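Local coordinates for protein HcgB (Methanococcus maripaludis, PDB 5D5P) that probably acts as the guanylyltransferase that joins a GMP unit to the pyridinol precursor during biosynthesis of the [Fe]-hydrogenase FeGP cofactor, at residues V52-D55 / I56-I60; G86-A89 / V90-D94. All coordinates share one frame; numbering follows the deposited sequence.

Each contact takes in the later part of one helix and the residues that follow, helix 47-57 for contact 1 and helix 81-92 for contact 2, in that order along the chain. Their centres are about 20 Å apart and their nearest atoms about 12 Å. They share the mixed five-stranded sheet. Helix 47-57 links strands 39-43 and 64-67 in a beta-alpha-beta unit, and helix 81-92 leads to strand 97-103. The two pack on opposite faces of the sheet and so cover strand 97-103 from both sides, contact 1 through Ile-99 and contact 2 through Ile-98. In both, serine OG bonds to the carbonyl four residues earlier; in contact 2 the chain leaves its helix there.

Contact 1: residues V52-D55 / I56-I60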
# COMPACT_ATOMS: atom_id res chain seq x y z
N VAL A 52 5.91 -9.60 -18.05
CA VAL A 52 6.86 -8.91 -17.19
C VAL A 52 6.93 -9.61 -15.83
O VAL A 52 8.02 -9.87 -15.33
CB VAL A 52 6.48 -7.41 -16.97
CG1 VAL A 52 7.35 -6.77 -15.89
CG2 VAL A 52 6.58 -6.65 -18.27
N VAL A 53 5.79 -9.93 -15.23
CA VAL A 53 5.77 -10.52 -13.90
C VAL A 53 6.32 -11.95 -13.93
O VAL A 53 7.15 -12.32 -13.13
CB VAL A 53 4.35 -10.52 -13.30
CG1 VAL A 53 4.29 -11.32 -12.01
CG2 VAL A 53 3.89 -9.08 -13.04
N SER A 54 5.85 -12.72 -14.90
CA SER A 54 6.22 -14.12 -15.00
C SER A 54 7.72 -14.29 -15.21
O SER A 54 8.35 -15.17 -14.60
CB SER A 54 5.43 -14.78 -16.15
OG SER A 54 5.79 -16.15 -16.28
N ASP A 55 8.32 -13.44 -16.04
CA ASP A 55 9.74 -13.56 -16.29
C ASP A 55 10.56 -13.34 -15.03
O ASP A 55 11.57 -14.00 -14.83
CB ASP A 55 10.19 -12.57 -17.38
CG ASP A 55 9.77 -13.01 -18.77
OD1 ASP A 55 9.33 -14.17 -18.93
OD2 ASP A 55 9.85 -12.19 -19.71
N ILE A 56 10.10 -12.45 -14.15
CA ILE A 56 10.84 -12.19 -12.92
C ILE A 56 10.63 -13.31 -11.91
O ILE A 56 11.58 -13.82 -11.33
CB ILE A 56 10.42 -10.85 -12.28
CG1 ILE A 56 10.97 -9.69 -13.11
CG2 ILE A 56 10.93 -10.76 -10.83
CD1 ILE A 56 10.31 -8.37 -12.79
N ILE A 57 9.37 -13.67 -11.71
CA ILE A 57 9.03 -14.67 -10.69
C ILE A 57 9.60 -16.04 -11.06
O ILE A 57 9.90 -16.85 -10.17
CB ILE A 57 7.52 -14.75 -10.50
CG1 ILE A 57 7.02 -13.41 -9.97
CG2 ILE A 57 7.14 -15.86 -9.55
CD1 ILE A 57 7.65 -13.01 -8.64
N SER A 58 9.73 -16.30 -12.36
CA SER A 58 10.25 -17.59 -12.82
C SER A 58 11.69 -17.79 -12.41
O SER A 58 12.15 -18.93 -12.33
CB SER A 58 10.17 -17.70 -14.35
OG SER A 58 8.83 -17.86 -14.76
N ARG A 59 12.39 -16.70 -12.12
CA ARG A 59 13.80 -16.80 -11.75
C ARG A 59 13.99 -17.12 -10.27
O ARG A 59 15.09 -17.47 -9.85
CB ARG A 59 14.55 -15.51 -12.09
CG ARG A 59 14.72 -15.28 -13.58
CD ARG A 59 15.46 -13.99 -13.85
NE ARG A 59 16.82 -14.04 -13.32
CZ ARG A 59 17.62 -12.98 -13.23
NH1 ARG A 59 17.19 -11.79 -13.63
NH2 ARG A 59 18.85 -13.10 -12.74
N ILE A 60 12.93 -17.02 -9.48
CA ILE A 60 13.07 -17.26 -8.05
C ILE A 60 12.16 -18.38 -7.55
O ILE A 60 12.14 -18.67 -6.36
CB ILE A 60 12.83 -15.99 -7.23
CG1 ILE A 60 11.39 -15.53 -7.35
CG2 ILE A 60 13.80 -14.89 -7.68
CD1 ILE A 60 11.06 -14.34 -6.46
O HOH W 1 14.06 -11.55 -15.06
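Val-53 and Ile-57 sit one helical turn apart, their side chains side by side and pointing the same way, with Ile-57 CG1 4.0 Å from Val-53 CG1. Beyond this turn the two side chains share Ile-99 of strand 97-103, and Ile-57 also meets Ile-65 of strand 64-67. Val-53 O itself takes the nearly straight bond from Ile-57 N (3.0 Å, N-H...O 172°). Ile-56 instead packs on helix 138-151. Its side chain starts beside the carbonyl of Val-53, CB lying 3.7 Å from Val-53 O. With CG1 anti to its own carbonyl carbon (chi1 -72°), the chain is carried back along the helix, and Ile-56 CG1 comes to 3.7 Å from Val-52 O. The tip stays by the same carbonyl, Ile-56 CD1 being 3.7 Å from Val-52 O, and the side chain rests on Leu-146 and Leu-150. Ser-58, one turn after Ser-54, grips a single carbonyl twice: its N and its OG, the latter at 2.7 Å, reach Ser-54 O from opposite faces of the carbonyl plane, the hydroxyl from well above it. On the outer side Asp-55 turns its carboxylate back to a salt bridge with Lys-51, while Arg-59 NH1 bonds to Lys-158 O. The chemistry is thus divided round the helix: aliphatic branches face the sheet and helix 138-151, and a serine hydroxyl gives Ser-54 O a second donor.

Contact 2: residues G86-A89 / V90-D94; sequences GLIA and VDSSD
Ser-92 and Ser-93 both carry OG between their own backbone N and carbonyl carbon (chi1 69° and 76°), and in each case this turns the hydroxyl back onto the preceding helical turn. Ser-92 OG donates to Ile-88 O at 2.7 Å, and Ser-93 OG to Ala-89 O at 2.8 Å. Each hydroxyl approaches its carbonyl tilted about a third of a right angle from the plane. The amide bonds lose quality toward the serines: Val-90 N to Gly-86 O is nearly straight (2.9 Å, 171°), Asp-91 N to Leu-87 O is more bent, and Ser-92 N to Ile-88 O is weak. Ala-89 O receives only weak bonds from the amides of Ser-92 and Ser-93, so the hydroxyl of Ser-93 is its strong donor across the contact. With an alanine in place of Ser-93, Ala-89 O is likely to be left, within this contact, with just those weak amide bonds, and the weak link from OG to Ala-95 N would go too. Farther back, Val-90 CG2 rests 3.4 Å from Gly-86 O, and Val-90 CB meets Leu-87 CD2 at 4.4 Å. Ser-93 is the first residue to leave helical geometry. Beneath the turn, Ala-89 packs on Thr-41 of strand 39-43 and Ile-98 of strand 97-103, Val-90 joins it on Ile-98, and Ile-88 lies against Leu-68 and Ile-70 in the loop after strand 64-67.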
# COMPACT_ATOMS: atom_id res chain seq x y z
N GLY A 86 -6.55 -9.05 -5.88
CA GLY A 86 -5.80 -10.15 -5.29
C GLY A 86 -6.72 -11.14 -4.61
O GLY A 86 -6.53 -12.36 -4.72
N LEU A 87 -7.73 -10.63 -3.90
CA LEU A 87 -8.63 -11.52 -3.18
C LEU A 87 -9.51 -12.32 -4.11
O LEU A 87 -9.91 -13.44 -3.78
CB LEU A 87 -9.49 -10.72 -2.20
CG LEU A 87 -8.62 -10.17 -1.07
CD1 LEU A 87 -9.46 -9.25 -0.20
CD2 LEU A 87 -8.06 -11.34 -0.23
N ILE A 88 -9.81 -11.79 -5.29
CA ILE A 88 -10.53 -12.61 -6.27
C ILE A 88 -9.71 -13.84 -6.61
O ILE A 88 -10.25 -14.95 -6.68
CB ILE A 88 -10.83 -11.83 -7.57
CG1 ILE A 88 -11.85 -10.75 -7.27
CG2 ILE A 88 -11.37 -12.77 -8.65
CD1 ILE A 88 -12.09 -9.78 -8.43
N ALA A 89 -8.40 -13.66 -6.80
CA ALA A 89 -7.55 -14.80 -7.11
C ALA A 89 -7.45 -15.75 -5.91
O ALA A 89 -7.57 -16.96 -6.05
CB ALA A 89 -6.14 -14.33 -7.58
N VAL A 90 -7.24 -15.18 -4.73
CA VAL A 90 -7.23 -15.99 -3.51
C VAL A 90 -8.49 -16.84 -3.32
O VAL A 90 -8.40 -18.05 -3.00
CB VAL A 90 -7.04 -15.09 -2.27
CG1 VAL A 90 -7.34 -15.87 -0.97
CG2 VAL A 90 -5.65 -14.50 -2.27
N ASP A 91 -9.66 -16.25 -3.55
CA ASP A 91 -10.91 -16.92 -3.18
C ASP A 91 -11.43 -17.86 -4.25
O ASP A 91 -12.29 -18.69 -3.97
CB ASP A 91 -11.97 -15.88 -2.84
CG ASP A 91 -11.62 -15.11 -1.57
OD1 ASP A 91 -10.72 -15.58 -0.82
OD2 ASP A 91 -12.20 -14.05 -1.32
N SER A 92 -10.92 -17.75 -5.46
CA SER A 92 -11.49 -18.51 -6.55
C SER A 92 -10.54 -19.55 -7.12
O SER A 92 -10.92 -20.30 -8.02
CB SER A 92 -11.97 -17.56 -7.67
OG SER A 92 -10.85 -16.96 -8.32
N SER A 93 -9.33 -19.63 -6.57
CA SER A 93 -8.33 -20.60 -7.06
C SER A 93 -7.53 -21.20 -5.91
O SER A 93 -7.76 -20.84 -4.77
CB SER A 93 -7.38 -19.92 -8.06
OG SER A 93 -6.43 -19.10 -7.40
N ASP A 94 -6.63 -22.16 -6.18
CA ASP A 94 -5.78 -22.60 -5.07
C ASP A 94 -4.31 -22.24 -5.29
O ASP A 94 -3.41 -23.03 -5.02
CB ASP A 94 -5.96 -24.08 -4.75
CG ASP A 94 -7.16 -24.34 -3.81
OD1 ASP A 94 -7.16 -23.81 -2.66
OD2 ASP A 94 -8.08 -25.08 -4.21